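Side-chain contacts in leucine aminopeptidase 2, chloroplastic (Streptomyces sp. BC16019, PDB 5LHJ), which probably removes N-terminal amino acids from peptides as a manganese-dependent M17 aminopeptidase and takes part in the maturation of bottromycin: residues Arg141-Glu144 and Tyr145-Ala148; Ala445-Leu448 and Gln449-Ala453; Val486-Leu489 and Ile490-Arg494. One frame throughout, in Å; residues are numbered along the deposited sequence.

Contact 1: Arg141-Glu144 and Tyr145-Ala148; sequences RYDE and YRSA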
loop_
_atom_site.group_PDB
_atom_site.type_symbol
_atom_site.label_atom_id
_atom_site.label_comp_id
_atom_site.label_asym_id
_atom_site.label_seq_id
_atom_site.Cartn_x
_atom_site.Cartn_y
_atom_site.Cartn_z
ATOM N N ARG A 141 3.956 -36.829 -11.288
ATOM C CA ARG A 141 2.830 -36.369 -10.474
ATOM C C ARG A 141 3.265 -36.371 -9.025
ATOM O O ARG A 141 4.125 -37.167 -8.630
ATOM C CB ARG A 141 1.583 -37.258 -10.660
ATOM C CG ARG A 141 1.864 -38.753 -10.564
ATOM C CD ARG A 141 0.625 -39.660 -10.542
ATOM N NE ARG A 141 -0.453 -39.275 -11.471
ATOM C CZ ARG A 141 -1.474 -40.071 -11.832
ATOM N NH1 ARG A 141 -1.598 -41.317 -11.360
ATOM N NH2 ARG A 141 -2.400 -39.614 -12.678
ATOM N N TYR A 142 2.691 -35.468 -8.242
ATOM C CA TYR A 142 2.979 -35.400 -6.820
ATOM C C TYR A 142 1.651 -35.511 -6.075
ATOM O O TYR A 142 1.016 -34.512 -5.770
ATOM C CB TYR A 142 3.739 -34.128 -6.454
ATOM C CG TYR A 142 4.229 -34.159 -5.018
ATOM C CD1 TYR A 142 5.347 -34.910 -4.663
ATOM C CD2 TYR A 142 3.567 -33.449 -4.014
ATOM C CE1 TYR A 142 5.793 -34.955 -3.349
ATOM C CE2 TYR A 142 4.013 -33.477 -2.702
ATOM C CZ TYR A 142 5.111 -34.240 -2.376
ATOM O OH TYR A 142 5.547 -34.288 -1.079
ATOM N N ASP A 143 1.267 -36.749 -5.789
ATOM C CA ASP A 143 -0.024 -37.080 -5.178
ATOM C C ASP A 143 0.082 -37.642 -3.769
ATOM O O ASP A 143 -0.923 -38.106 -3.224
ATOM C CB ASP A 143 -0.763 -38.090 -6.081
ATOM C CG ASP A 143 -1.256 -37.473 -7.368
ATOM O OD1 ASP A 143 -1.497 -36.232 -7.426
ATOM O OD2 ASP A 143 -1.420 -38.242 -8.341
ATOM N N GLU A 144 1.267 -37.545 -3.165
ATOM C CA GLU A 144 1.552 -38.096 -1.826
ATOM C C GLU A 144 0.568 -37.621 -0.732
ATOM O O GLU A 144 0.282 -38.365 0.219
ATOM C CB GLU A 144 2.993 -37.714 -1.418
ATOM C CG GLU A 144 3.530 -38.335 -0.131
ATOM C CD GLU A 144 3.601 -39.856 -0.154
ATOM O OE1 GLU A 144 3.745 -40.458 -1.245
ATOM O OE2 GLU A 144 3.526 -40.461 0.941
ATOM N N TYR A 145 0.069 -36.392 -0.863
ATOM C CA TYR A 145 -0.783 -35.790 0.179
ATOM C C TYR A 145 -2.253 -35.661 -0.212
ATOM O O TYR A 145 -2.999 -34.949 0.464
ATOM C CB TYR A 145 -0.201 -34.449 0.640
ATOM C CG TYR A 145 1.050 -34.657 1.439
ATOM C CD1 TYR A 145 0.988 -34.890 2.811
ATOM C CD2 TYR A 145 2.301 -34.692 0.818
ATOM C CE1 TYR A 145 2.137 -35.120 3.551
ATOM C CE2 TYR A 145 3.451 -34.938 1.547
ATOM C CZ TYR A 145 3.368 -35.145 2.906
ATOM O OH TYR A 145 4.516 -35.382 3.623
ATOM N N ARG A 146 -2.657 -36.348 -1.278
ATOM C CA ARG A 146 -4.054 -36.492 -1.644
ATOM C C ARG A 146 -4.571 -37.780 -1.051
ATOM O O ARG A 146 -3.848 -38.776 -1.028
ATOM C CB ARG A 146 -4.215 -36.585 -3.150
ATOM C CG ARG A 146 -3.814 -35.338 -3.879
ATOM C CD ARG A 146 -4.196 -35.431 -5.343
ATOM N NE ARG A 146 -3.776 -34.202 -5.999
ATOM C CZ ARG A 146 -4.411 -33.031 -5.906
ATOM N NH1 ARG A 146 -5.556 -32.903 -5.223
ATOM N NH2 ARG A 146 -3.907 -31.981 -6.535
ATOM N N SER A 147 -5.821 -37.773 -0.597
ATOM C CA SER A 147 -6.465 -38.997 -0.110
ATOM C C SER A 147 -7.242 -39.595 -1.284
ATOM O O SER A 147 -7.653 -38.872 -2.189
ATOM C CB SER A 147 -7.362 -38.712 1.103
ATOM O OG SER A 147 -8.487 -37.946 0.750
ATOM N N ALA A 148 -7.427 -40.912 -1.266
ATOM C CA ALA A 148 -8.062 -41.658 -2.376
ATOM C C ALA A 148 -7.187 -41.747 -3.639
ATOM O O ALA A 148 -6.791 -40.736 -4.230
ATOM C CB ALA A 148 -9.445 -41.089 -2.712
HETATM O O HOH W 1 0.399 -34.557 -2.934
HETATM O O HOH W 2 -1.396 -33.338 -6.916
HETATM O O HOH W 3 -2.599 -40.578 -3.080
HETATM O O HOH W 4 -2.382 -39.248 1.424
#
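Tyr142 and Tyr145 run alongside one another in one direction, with the phenol oxygen of the first at the rim of the second: OH of Tyr142 lies 3.4 Å from CE2 of Tyr145, in the plane of that ring. The ring carbons are farther apart, CE2 of Tyr142 to CD2 of Tyr145 at 4.1 Å. The charged pair is Asp143 and Arg146. OD1 of Asp143 meets NE of Arg146 at 3.4 Å, at the guanidinium edge, a salt bridge whose hydrogen bond is weak, the two flat groups being turned 73° apart. CG of Arg146 stands beside its own N (chi1 -65°) and the chain runs extended to NE, which brings NE back to Asp143. Arg141 adds a second positive charge near OD2 of Asp143, without aiming an N-H at it.

Asp143 and Arg146 begin and end a type I beta turn in the loop between helix 124-139 and strand 156-159 of the N-terminal domain. N of Arg146 closes it on O of Asp143 at 3.1 Å. Water 1 joins O of Tyr142 to N of Tyr145, while water 2 shares NE of Arg146, accepting at 2.7 Å.

Farther out, the flat ring of Tyr145 packs on Pro187 while its hydroxyl hydrogen-bonds to Thr190. The long Arg146 reaches a neighbouring subunit, where NH2 binds O of Ser426, and Tyr145 O accepts from Thr336 of that subunit.

Contact 2: Ala445-Leu448 and Gln449-Ala453; sequences ALFL and QDFVA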
loop_
_atom_site.group_PDB
_atom_site.type_symbol
_atom_site.label_atom_id
_atom_site.label_comp_id
_atom_site.label_asym_id
_atom_site.label_seq_id
_atom_site.Cartn_x
_atom_site.Cartn_y
_atom_site.Cartn_z
ATOM N N ALA A 445 25.295 -11.523 -5.637
ATOM C CA ALA A 445 26.383 -12.254 -6.270
ATOM C C ALA A 445 27.735 -11.709 -5.802
ATOM O O ALA A 445 28.643 -12.476 -5.471
ATOM C CB ALA A 445 26.254 -12.178 -7.793
ATOM N N LEU A 446 27.858 -10.377 -5.764
ATOM C CA LEU A 446 29.074 -9.717 -5.243
ATOM C C LEU A 446 29.332 -10.046 -3.760
ATOM O O LEU A 446 30.473 -10.263 -3.347
ATOM C CB LEU A 446 28.980 -8.199 -5.441
ATOM C CG LEU A 446 28.958 -7.737 -6.908
ATOM C CD1 LEU A 446 28.496 -6.291 -7.022
ATOM C CD2 LEU A 446 30.324 -7.920 -7.559
ATOM N N PHE A 447 28.262 -10.067 -2.969
ATOM C CA PHE A 447 28.315 -10.481 -1.565
ATOM C C PHE A 447 28.931 -11.879 -1.448
ATOM O O PHE A 447 29.887 -12.082 -0.667
ATOM C CB PHE A 447 26.886 -10.409 -0.968
ATOM C CG PHE A 447 26.780 -10.768 0.482
ATOM C CD1 PHE A 447 26.887 -12.099 0.910
ATOM C CD2 PHE A 447 26.512 -9.788 1.432
ATOM C CE1 PHE A 447 26.766 -12.433 2.253
ATOM C CE2 PHE A 447 26.372 -10.125 2.775
ATOM C CZ PHE A 447 26.511 -11.446 3.186
ATOM N N LEU A 448 28.393 -12.837 -2.200
ATOM C CA LEU A 448 28.901 -14.218 -2.167
ATOM C C LEU A 448 30.350 -14.310 -2.636
ATOM O O LEU A 448 31.146 -15.072 -2.082
ATOM C CB LEU A 448 28.039 -15.139 -3.030
ATOM C CG LEU A 448 26.577 -15.336 -2.618
ATOM C CD1 LEU A 448 25.888 -16.222 -3.649
ATOM C CD2 LEU A 448 26.437 -15.932 -1.231
ATOM N N GLN A 449 30.686 -13.530 -3.661
ATOM C CA GLN A 449 32.037 -13.535 -4.215
ATOM C C GLN A 449 33.107 -13.271 -3.146
ATOM O O GLN A 449 34.179 -13.872 -3.209
ATOM C CB GLN A 449 32.166 -12.518 -5.348
ATOM C CG GLN A 449 33.485 -12.601 -6.110
ATOM C CD GLN A 449 33.541 -11.640 -7.286
ATOM O OE1 GLN A 449 32.870 -10.608 -7.295
ATOM N NE2 GLN A 449 34.357 -11.976 -8.285
ATOM N N ASP A 450 32.796 -12.396 -2.182
ATOM C CA ASP A 450 33.709 -12.032 -1.072
ATOM C C ASP A 450 34.203 -13.271 -0.289
ATOM O O ASP A 450 35.281 -13.251 0.312
ATOM C CB ASP A 450 33.004 -11.148 -0.013
ATOM C CG ASP A 450 32.654 -9.722 -0.473
ATOM O OD1 ASP A 450 33.115 -9.208 -1.510
ATOM O OD2 ASP A 450 31.861 -9.093 0.285
ATOM N N PHE A 451 33.402 -14.330 -0.257
ATOM C CA PHE A 451 33.688 -15.485 0.598
ATOM C C PHE A 451 34.395 -16.630 -0.118
ATOM O O PHE A 451 34.730 -17.618 0.515
ATOM C CB PHE A 451 32.385 -15.952 1.236
ATOM C CG PHE A 451 31.780 -14.915 2.119
ATOM C CD1 PHE A 451 32.242 -14.741 3.416
ATOM C CD2 PHE A 451 30.786 -14.065 1.645
ATOM C CE1 PHE A 451 31.694 -13.762 4.242
ATOM C CE2 PHE A 451 30.249 -13.074 2.456
ATOM C CZ PHE A 451 30.693 -12.928 3.757
ATOM N N VAL A 452 34.610 -16.503 -1.422
ATOM C CA VAL A 452 35.287 -17.543 -2.194
ATOM C C VAL A 452 36.769 -17.230 -2.148
ATOM O O VAL A 452 37.193 -16.145 -2.546
ATOM C CB VAL A 452 34.796 -17.600 -3.651
ATOM C CG1 VAL A 452 35.476 -18.736 -4.404
ATOM C CG2 VAL A 452 33.288 -17.793 -3.688
ATOM N N ALA A 453 37.555 -18.185 -1.661
ATOM C CA ALA A 453 38.989 -17.981 -1.473
ATOM C C ALA A 453 39.685 -17.559 -2.756
ATOM O O ALA A 453 39.342 -18.018 -3.841
ATOM C CB ALA A 453 39.647 -19.233 -0.917
#
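Phe447 and Phe451 meet where helix 440-449 of the catalytic domain gives way to a type I beta turn, Gln449 to Val452, on the path to strand 458-462. The backbone bonds record the change. N of Gln449 still makes the helical i to i+4 bond, to O of Ala445 at 2.9 Å. N of Asp450 is shared between O of Leu446 and O of Phe447, both bonds weak, and N of Phe451 then reaches only three residues back, to O of Leu448 at 3.0 Å.

Among the apolar contacts, the two phenylalanine rings meet obliquely, inclined at 43° to each other, with centroids 5.5 Å apart. CE2 of Phe451 does the touching, 3.5 Å from CE1 of Phe447. CG of Phe447, beside its carbonyl carbon (chi1 -178°), leans onward along the chain, CG of Phe451, beside its N (chi1 -63°), leans back, and the rings meet. Large flat side chains suit this buried place: Phe451 also packs on Ala351 and Val355 of helix 345-358 and stacks edge-to-face with His331. Leu448 packs on Leu350 of the same helix and His460 of strand 458-462.

The polar side chains are paired with arginines. Asp450 makes salt bridges with Arg421 and Arg431, which may help to balance its charge beside the carbonyls of the helix end, where OD1 lies 3.4 Å from O of Leu446. OE1 of Gln449 takes a hydrogen bond from Arg421. Gln449 is extended beyond CG and runs alongside Leu446, bringing its OE1 to 3.7 Å from CD2 of that leucine. At the edge of the Phe451 ring, near its plane, lies O of Phe447, 3.2 Å from CD2.

Contact 3: Val486-Leu489 and Ile490-Arg494; sequences VRTL and IETLR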
loop_
_atom_site.group_PDB
_atom_site.type_symbol
_atom_site.label_atom_id
_atom_site.label_comp_id
_atom_site.label_asym_id
_atom_site.label_seq_id
_atom_site.Cartn_x
_atom_site.Cartn_y
_atom_site.Cartn_z
ATOM N N VAL A 486 18.947 -29.138 -12.162
ATOM C CA VAL A 486 19.490 -30.495 -12.026
ATOM C C VAL A 486 20.188 -30.928 -13.318
ATOM O O VAL A 486 21.352 -31.338 -13.302
ATOM C CB VAL A 486 18.411 -31.533 -11.628
ATOM C CG1 VAL A 486 18.970 -32.951 -11.684
ATOM C CG2 VAL A 486 17.888 -31.246 -10.221
ATOM N N ARG A 487 19.492 -30.801 -14.431
ATOM C CA ARG A 487 20.049 -31.261 -15.689
ATOM C C ARG A 487 21.183 -30.365 -16.209
ATOM O O ARG A 487 22.153 -30.875 -16.780
ATOM C CB ARG A 487 18.940 -31.488 -16.710
ATOM C CG ARG A 487 18.211 -32.790 -16.395
ATOM C CD ARG A 487 17.013 -33.020 -17.283
ATOM N NE ARG A 487 15.999 -32.073 -16.864
ATOM C CZ ARG A 487 15.371 -31.186 -17.622
ATOM N NH1 ARG A 487 15.530 -31.131 -18.940
ATOM N NH2 ARG A 487 14.501 -30.379 -17.031
ATOM N N THR A 488 21.105 -29.058 -15.963
ATOM C CA THR A 488 22.246 -28.170 -16.233
ATOM C C THR A 488 23.494 -28.585 -15.434
ATOM O O THR A 488 24.589 -28.656 -15.987
ATOM C CB THR A 488 21.903 -26.685 -15.980
ATOM O OG1 THR A 488 20.878 -26.282 -16.893
ATOM C CG2 THR A 488 23.117 -25.789 -16.176
ATOM N N LEU A 489 23.324 -28.872 -14.149
ATOM C CA LEU A 489 24.439 -29.310 -13.312
ATOM C C LEU A 489 25.050 -30.606 -13.840
ATOM O O LEU A 489 26.268 -30.718 -13.947
ATOM C CB LEU A 489 24.025 -29.504 -11.858
ATOM C CG LEU A 489 23.776 -28.254 -11.009
ATOM C CD1 LEU A 489 23.269 -28.716 -9.655
ATOM C CD2 LEU A 489 25.004 -27.365 -10.862
ATOM N N ILE A 490 24.204 -31.575 -14.172
ATOM C CA ILE A 490 24.698 -32.846 -14.705
ATOM C C ILE A 490 25.480 -32.631 -16.005
ATOM O O ILE A 490 26.581 -33.160 -16.153
ATOM C CB ILE A 490 23.564 -33.874 -14.915
ATOM C CG1 ILE A 490 22.976 -34.296 -13.562
ATOM C CG2 ILE A 490 24.076 -35.107 -15.668
ATOM C CD1 ILE A 490 21.695 -35.096 -13.673
ATOM N N GLU A 491 24.938 -31.850 -16.933
ATOM C CA GLU A 491 25.661 -31.567 -18.178
ATOM C C GLU A 491 26.969 -30.776 -17.964
ATOM O O GLU A 491 27.968 -31.016 -18.661
ATOM C CB GLU A 491 24.749 -30.874 -19.188
ATOM C CG GLU A 491 23.748 -31.814 -19.828
ATOM C CD GLU A 491 24.372 -32.824 -20.800
ATOM O OE1 GLU A 491 25.513 -32.630 -21.265
ATOM O OE2 GLU A 491 23.702 -33.832 -21.108
ATOM N N THR A 492 26.974 -29.867 -16.990
ATOM C CA THR A 492 28.192 -29.142 -16.617
ATOM C C THR A 492 29.264 -30.096 -16.092
ATOM O O THR A 492 30.423 -30.050 -16.524
ATOM C CB THR A 492 27.891 -28.054 -15.579
ATOM O OG1 THR A 492 26.951 -27.132 -16.141
ATOM C CG2 THR A 492 29.141 -27.309 -15.178
ATOM N N LEU A 493 28.867 -30.980 -15.188
ATOM C CA LEU A 493 29.807 -31.941 -14.617
ATOM C C LEU A 493 30.346 -32.899 -15.694
ATOM O O LEU A 493 31.536 -33.252 -15.657
ATOM C CB LEU A 493 29.154 -32.707 -13.472
ATOM C CG LEU A 493 28.792 -31.841 -12.257
ATOM C CD1 LEU A 493 27.844 -32.582 -11.335
ATOM C CD2 LEU A 493 30.021 -31.377 -11.493
ATOM N N ARG A 494 29.486 -33.305 -16.642
ATOM C CA ARG A 494 29.914 -34.156 -17.778
ATOM C C ARG A 494 30.999 -33.457 -18.600
ATOM O O ARG A 494 32.056 -34.044 -18.881
ATOM C CB ARG A 494 28.733 -34.535 -18.685
ATOM C CG ARG A 494 27.776 -35.564 -18.081
ATOM C CD ARG A 494 26.491 -35.735 -18.889
ATOM N NE ARG A 494 26.736 -36.436 -20.151
ATOM C CZ ARG A 494 26.766 -37.760 -20.322
ATOM N NH1 ARG A 494 26.547 -38.611 -19.315
ATOM N NH2 ARG A 494 27.012 -38.251 -21.539
#
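This is a contact within one alpha-helix, between residues four apart on helix 486-498, the last helix of the modelled chain, and nearly all of it is buried. Regular i to i+4 hydrogen bonds carry the backbone: N of Ile490 to O of Val486 at 3.0 Å, N of Glu491 to O of Arg487 at 3.0 Å, and N of Leu493 to O of Leu489 at 2.9 Å.

Thr492 adds a side-chain bond to this ladder. Its OG1 donates to O of Thr488 at 2.8 Å, from 41° above the carbonyl plane, while its N donates to the same oxygen at 2.9 Å. Two bonds thus grip one carbonyl. With OG1 beside its own N (chi1 -60°), the hydroxyl leans back along the helix, so that a threonine can satisfy its polar atom internally and still offer its methyl for packing. Thr488 has the same torsion but sends its OG1 elsewhere, to Glu409.

The apolar pair is Val486 and Ile490, two branched chains running the same way, with CG1 of Val486 4.0 Å from CD1 of Ile490. CG1 of Ile490, beside the backbone N (chi1 -67°), sets the direction back along the helix, and the extended chain carries CD1 to the valine. Branched side chains of this kind suit a helix face pressed against others. CG of Leu493 comes to 3.2 Å from O of Leu489.

Three helices and a loop pack against the contact. Leu493 touches Leu303 and Leu305 of the loop. Val486 packs on helix 164-185; Ile490 and Val486 both meet helix 286-301, at Ala297 and Ala293, where small alanines admit a close approach; and Thr488, Glu491 and Thr492 face helix 394-407, to which Glu491 adds a salt bridge with Arg406.

In the fold
Along the chain the three contacts come in the order 1, 2, 3 and none touches another. Contact 1 lies in a surface loop of the N-terminal domain, about 41 Å between centres from contact 2 and on the opposite side of the chain's centre. Contact 2 ends helix 440-449, in the catalytic domain; its Leu448 side chain is about 8 Å from that of Lys261, a manganese ligand of this enzyme, although the metal is absent from this chain. Contact 3, on the closing helix 486-498, is the most central, its centre about 30 Å from that of contact 1 and 23 Å from that of contact 2. Side chains of contacts 1 and 3 both touch helix 164-185. Contact 1 meets a neighbouring subunit; no other chain touches contacts 2 and 3.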